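Xylose isomerase-like TIM barrel domain-containing protein (Thermus thermophilus, PDB 3AYV) is of unknown function but binds several zinc ions in a TIM barrel of the AP-endonuclease-2 family, and may take part in protection against oxidative stress. Local coordinates at residues S97-G102 against E106-R111; A39-L44 against A85-A90. All coordinates share one frame; numbering follows the deposited sequence.

Interaction 1. Residues S97-G102 against E106-R111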
loop_
_atom_site.group_PDB
_atom_site.type_symbol
_atom_site.label_atom_id
_atom_site.label_comp_id
_atom_site.label_asym_id
_atom_site.label_seq_id
_atom_site.Cartn_x
_atom_site.Cartn_y
_atom_site.Cartn_z
ATOM N N SER A 97 -2.116 8.718 2.744
ATOM C CA SER A 97 -2.983 9.885 3.062
ATOM C C SER A 97 -2.409 11.248 2.646
ATOM O O SER A 97 -3.161 12.234 2.538
ATOM C CB SER A 97 -3.344 9.913 4.556
ATOM O OG SER A 97 -2.248 10.417 5.324
ATOM N N GLY A 98 -1.097 11.316 2.457
ATOM C CA GLY A 98 -0.463 12.590 2.122
ATOM C C GLY A 98 0.016 13.352 3.363
ATOM O O GLY A 98 0.686 14.389 3.240
ATOM N N ILE A 99 -0.296 12.830 4.547
ATOM C CA ILE A 99 0.071 13.537 5.800
ATOM C C ILE A 99 1.619 13.664 5.902
ATOM O O ILE A 99 2.333 12.696 5.626
ATOM C CB ILE A 99 -0.556 12.871 7.037
ATOM C CG1 ILE A 99 -0.489 13.835 8.245
ATOM C CG2 ILE A 99 0.159 11.502 7.382
ATOM C CD1 ILE A 99 -1.076 13.246 9.566
ATOM N N PRO A 100 2.126 14.870 6.218
ATOM C CA PRO A 100 3.578 15.072 6.443
ATOM C C PRO A 100 4.015 14.308 7.670
ATOM O O PRO A 100 3.210 14.046 8.547
ATOM C CB PRO A 100 3.692 16.572 6.777
ATOM C CG PRO A 100 2.438 17.199 6.288
ATOM C CD PRO A 100 1.356 16.125 6.358
ATOM N N HIS A 101 5.299 13.988 7.760
ATOM C CA HIS A 101 5.794 13.376 8.959
ATOM C C HIS A 101 5.717 14.332 10.152
ATOM O O HIS A 101 5.914 15.532 9.987
ATOM C CB HIS A 101 7.268 13.003 8.780
ATOM C CG HIS A 101 7.825 12.411 10.011
ATOM N ND1 HIS A 101 7.497 11.131 10.424
ATOM C CD2 HIS A 101 8.577 12.949 10.997
ATOM C CE1 HIS A 101 8.066 10.898 11.596
ATOM N NE2 HIS A 101 8.728 11.985 11.961
ATOM N N GLY A 102 5.427 13.791 11.331
ATOM C CA GLY A 102 5.570 14.546 12.576
ATOM C C GLY A 102 4.403 15.438 12.969
ATOM O O GLY A 102 4.561 16.338 13.809
ATOM N N GLU A 106 -3.713 15.686 17.154
ATOM C CA GLU A 106 -4.796 16.652 16.890
ATOM C C GLU A 106 -4.732 17.083 15.435
ATOM O O GLU A 106 -5.743 17.106 14.767
ATOM C CB GLU A 106 -4.730 17.860 17.867
ATOM C CG GLU A 106 -5.832 18.971 17.709
ATOM C CD GLU A 106 -5.639 20.192 18.670
ATOM O OE1 GLU A 106 -4.463 20.637 18.844
ATOM O OE2 GLU A 106 -6.660 20.723 19.234
ATOM N N GLU A 107 -3.531 17.403 14.945
ATOM C CA GLU A 107 -3.343 17.780 13.538
ATOM C C GLU A 107 -3.768 16.660 12.575
ATOM O O GLU A 107 -4.423 16.927 11.559
ATOM C CB GLU A 107 -1.891 18.155 13.282
ATOM C CG GLU A 107 -1.565 19.578 13.778
ATOM C CD GLU A 107 -0.067 19.831 13.948
ATOM O OE1 GLU A 107 0.747 18.876 13.895
ATOM O OE2 GLU A 107 0.283 21.015 14.133
ATOM N N ALA A 108 -3.394 15.417 12.891
ATOM C CA ALA A 108 -3.749 14.280 12.021
ATOM C C ALA A 108 -5.263 14.086 11.993
ATOM O O ALA A 108 -5.852 13.821 10.944
ATOM C CB ALA A 108 -3.065 13.005 12.516
ATOM N N LEU A 109 -5.879 14.197 13.168
ATOM C CA LEU A 109 -7.323 14.028 13.295
ATOM C C LEU A 109 -8.079 15.095 12.529
ATOM O O LEU A 109 -9.068 14.796 11.853
ATOM C CB LEU A 109 -7.726 14.025 14.797
ATOM C CG LEU A 109 -9.230 13.805 15.056
ATOM C CD1 LEU A 109 -9.774 12.506 14.404
ATOM C CD2 LEU A 109 -9.530 13.846 16.584
ATOM N N GLU A 110 -7.601 16.338 12.582
ATOM C CA GLU A 110 -8.272 17.428 11.872
ATOM C C GLU A 110 -8.227 17.263 10.342
ATOM O O GLU A 110 -9.055 17.807 9.644
ATOM C CB GLU A 110 -7.659 18.778 12.248
ATOM C CG GLU A 110 -7.988 19.208 13.677
ATOM C CD GLU A 110 -7.245 20.486 14.074
ATOM O OE1 GLU A 110 -6.066 20.395 14.507
ATOM O OE2 GLU A 110 -7.837 21.586 13.941
ATOM N N ARG A 111 -7.255 16.507 9.835
ATOM C CA ARG A 111 -7.184 16.249 8.409
ATOM C C ARG A 111 -8.198 15.208 7.963
ATOM O O ARG A 111 -8.410 15.080 6.748
ATOM C CB ARG A 111 -5.806 15.715 8.020
ATOM C CG ARG A 111 -4.685 16.739 7.947
ATOM C CD ARG A 111 -3.325 16.013 7.685
ATOM N NE ARG A 111 -3.373 15.151 6.497
ATOM C CZ ARG A 111 -2.912 15.509 5.300
ATOM N NH1 ARG A 111 -2.339 16.706 5.147
ATOM N NH2 ARG A 111 -3.001 14.679 4.247
HETATM O O HOH W 1 3.293 19.189 14.355
#
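The guanidinium of Arg111 lies flat against main chain: Ile99 CA sits 3.5 Å above its plane, over its centre, and Pro100 CD lies over the same face. This face-on approach brings Ile99 N to 3.3 Å from Arg111 NH2, but both are donors, and the amide turns instead to its own segment, where Ile99 N bonds to Ser97 OG (3.2 Å) in an ST turn. Glu140 also binds that hydroxyl. Ser97 O lies in the guanidinium plane, 3.0 Å from Arg111 NH2. Arg111 CD packs against Ile99 CG1 at 3.6 Å, and the bend at chi3 (54°) swings the guanidinium over Ile99 CA. Farther along the isoleucine, CD1 meets Ala108 CB, a methyl small enough to let the helix come near. At the phi of Gly98 (92°) any CB would press on Ser97 O and approach Arg111 NH2, so glycine fits. With an alanine at Arg111, Asp62 would probably lose its salt bridge and the backbone at Ile99 its flat cover. In this TIM barrel the loop directly follows the zinc ligand His96, and one cation both packs on its backbone and, through NH2, pairs with the acid Asp62.

Interaction 2. Residues A39-L44 against A85-A90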
loop_
_atom_site.group_PDB
_atom_site.type_symbol
_atom_site.label_atom_id
_atom_site.label_comp_id
_atom_site.label_asym_id
_atom_site.label_seq_id
_atom_site.Cartn_x
_atom_site.Cartn_y
_atom_site.Cartn_z
ATOM N N ALA A 39 3.416 1.557 -23.963
ATOM C CA ALA A 39 4.025 0.273 -24.316
ATOM C C ALA A 39 4.417 -0.549 -23.092
ATOM O O ALA A 39 4.311 -1.783 -23.112
ATOM C CB ALA A 39 5.234 0.483 -25.240
ATOM N N LEU A 40 4.858 0.131 -22.025
ATOM C CA LEU A 40 5.255 -0.562 -20.800
ATOM C C LEU A 40 4.072 -1.244 -20.109
ATOM O O LEU A 40 4.229 -2.307 -19.502
ATOM C CB LEU A 40 5.964 0.384 -19.821
ATOM C CG LEU A 40 7.377 0.908 -20.110
ATOM C CD1 LEU A 40 7.739 1.897 -19.010
ATOM C CD2 LEU A 40 8.442 -0.188 -20.212
ATOM N N PHE A 41 2.896 -0.629 -20.222
ATOM C CA PHE A 41 1.664 -1.177 -19.654
ATOM C C PHE A 41 1.149 -2.348 -20.497
ATOM O O PHE A 41 0.713 -3.380 -19.959
ATOM C CB PHE A 41 0.608 -0.079 -19.509
ATOM C CG PHE A 41 0.920 0.890 -18.409
ATOM C CD1 PHE A 41 0.550 0.609 -17.092
ATOM C CD2 PHE A 41 1.639 2.051 -18.678
ATOM C CE1 PHE A 41 0.871 1.498 -16.053
ATOM C CE2 PHE A 41 1.965 2.943 -17.650
ATOM C CZ PHE A 41 1.577 2.655 -16.331
ATOM N N GLN A 42 1.223 -2.180 -21.816
ATOM C CA GLN A 42 0.897 -3.262 -22.764
ATOM C C GLN A 42 1.816 -4.467 -22.548
ATOM O O GLN A 42 1.353 -5.606 -22.429
ATOM C CB GLN A 42 1.015 -2.768 -24.204
ATOM C CG GLN A 42 -0.075 -1.798 -24.657
ATOM C CD GLN A 42 -0.018 -1.515 -26.161
ATOM O OE1 GLN A 42 0.105 -2.442 -26.983
ATOM N NE2 GLN A 42 -0.116 -0.233 -26.531
ATOM N N SER A 43 3.120 -4.206 -22.476
ATOM C CA SER A 43 4.099 -5.252 -22.260
ATOM C C SER A 43 3.882 -6.003 -20.946
ATOM O O SER A 43 4.040 -7.224 -20.901
ATOM C CB SER A 43 5.516 -4.687 -22.344
ATOM O OG SER A 43 6.440 -5.546 -21.699
ATOM N N LEU A 44 3.521 -5.288 -19.880
ATOM C CA LEU A 44 3.319 -5.928 -18.587
ATOM C C LEU A 44 2.063 -6.788 -18.585
ATOM O O LEU A 44 2.084 -7.918 -18.116
ATOM C CB LEU A 44 3.264 -4.892 -17.456
ATOM C CG LEU A 44 2.992 -5.397 -16.033
ATOM C CD1 LEU A 44 3.933 -6.539 -15.595
ATOM C CD2 LEU A 44 3.070 -4.207 -15.059
ATOM N N ALA A 85 -4.201 1.250 -13.480
ATOM C CA ALA A 85 -4.530 0.088 -12.667
ATOM C C ALA A 85 -5.592 -0.755 -13.367
ATOM O O ALA A 85 -5.461 -1.983 -13.468
ATOM C CB ALA A 85 -5.032 0.541 -11.275
ATOM N N ALA A 86 -6.621 -0.087 -13.879
ATOM C CA ALA A 86 -7.748 -0.766 -14.544
ATOM C C ALA A 86 -7.276 -1.439 -15.827
ATOM O O ALA A 86 -7.686 -2.567 -16.128
ATOM C CB ALA A 86 -8.870 0.228 -14.841
ATOM N N GLU A 87 -6.407 -0.752 -16.563
ATOM C CA GLU A 87 -5.799 -1.278 -17.768
ATOM C C GLU A 87 -4.986 -2.554 -17.493
ATOM O O GLU A 87 -4.992 -3.500 -18.305
ATOM C CB GLU A 87 -4.943 -0.196 -18.442
ATOM C CG GLU A 87 -4.090 -0.700 -19.603
ATOM C CD GLU A 87 -3.296 0.401 -20.303
ATOM O OE1 GLU A 87 -3.272 1.561 -19.807
ATOM O OE2 GLU A 87 -2.700 0.087 -21.362
ATOM N N LEU A 88 -4.302 -2.590 -16.354
ATOM C CA LEU A 88 -3.533 -3.757 -15.959
ATOM C C LEU A 88 -4.399 -4.828 -15.314
ATOM O O LEU A 88 -3.885 -5.878 -14.926
ATOM C CB LEU A 88 -2.405 -3.355 -14.993
ATOM C CG LEU A 88 -1.310 -2.433 -15.539
ATOM C CD1 LEU A 88 -0.506 -1.916 -14.355
ATOM C CD2 LEU A 88 -0.407 -3.178 -16.530
ATOM N N GLY A 89 -5.706 -4.576 -15.203
ATOM C CA GLY A 89 -6.612 -5.504 -14.520
ATOM C C GLY A 89 -6.366 -5.655 -13.022
ATOM O O GLY A 89 -6.566 -6.731 -12.455
ATOM N N ALA A 90 -5.926 -4.576 -12.370
ATOM C CA ALA A 90 -5.676 -4.610 -10.925
ATOM C C ALA A 90 -6.936 -4.821 -10.139
ATOM O O ALA A 90 -7.992 -4.268 -10.484
ATOM C CB ALA A 90 -4.992 -3.282 -10.466
#
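Phe41 and Leu88 each carry CG anti to the carbonyl carbon (chi1 -72° and -64°), and from helix 38-47 and from the residue just past helix 68-87 this sends the ring and the isobutyl group into the same gap. There they cross at about a right angle. Leu88 CG lies in the plane of the ring, at its edge, 3.9 Å from Phe41 CD1, and Leu88 CD1 is also near that plane, so the leucine abuts the rim of the phenylalanine. The other methyl, Leu88 CD2, reaches past the ring to the backbone, 3.6 Å from Phe41 O, and touches Leu44 CD2 at 3.9 Å. A branched leucine suits this place because its two methyls serve two residues one helical turn apart. Leu44 takes the other rotamer, its CG anti to the backbone N (chi1 177°), and likewise meets Leu88 nearly at right angles.

Glu87 has an extended chain that carries its carboxylate alongside Phe41, with OE2 3.8 Å from Phe41 CB. The carboxylate's strong partner is Arg84, in a salt bridge through OE1; Arg84 also makes a cation-pi contact with the Phe41 ring, so the charged pair borders the apolar contact. No hydrogen bond joins the two segments. Just beyond Leu88 a Schellman motif closes the helix: Gly89 takes up the positive phi that ends it, with Ala90 N bonded to Ala85 O at 2.9 Å and Gly89 N to Ala86 O.

The contact therefore joins helix 38-47 to the C-terminal end of helix 68-87, two neighbours on the outside of the TIM barrel. Beneath them Leu88 packs on Leu52 of strand 52-55, while Leu9 and Leu30, from loops, line Phe41.

From the N terminus, helix 38-47 comes first, and interaction 2 closes a long loop of 40 residues that passes through strand 52-55 and most of helix 68-87 before the chain returns. The chain then runs through strand 92-96, and interaction 1 closes a tight loop of three residues between the segment after that strand and helix 105-110. The two contacts follow in series, neither nested nor crossed, with centres about 32 Å apart on opposite sides of the chain's centre. Interaction 2 ties successive outer helices; interaction 1 fastens the loop that follows strand 92-96, whose last residue His96 binds zinc, to the next helix.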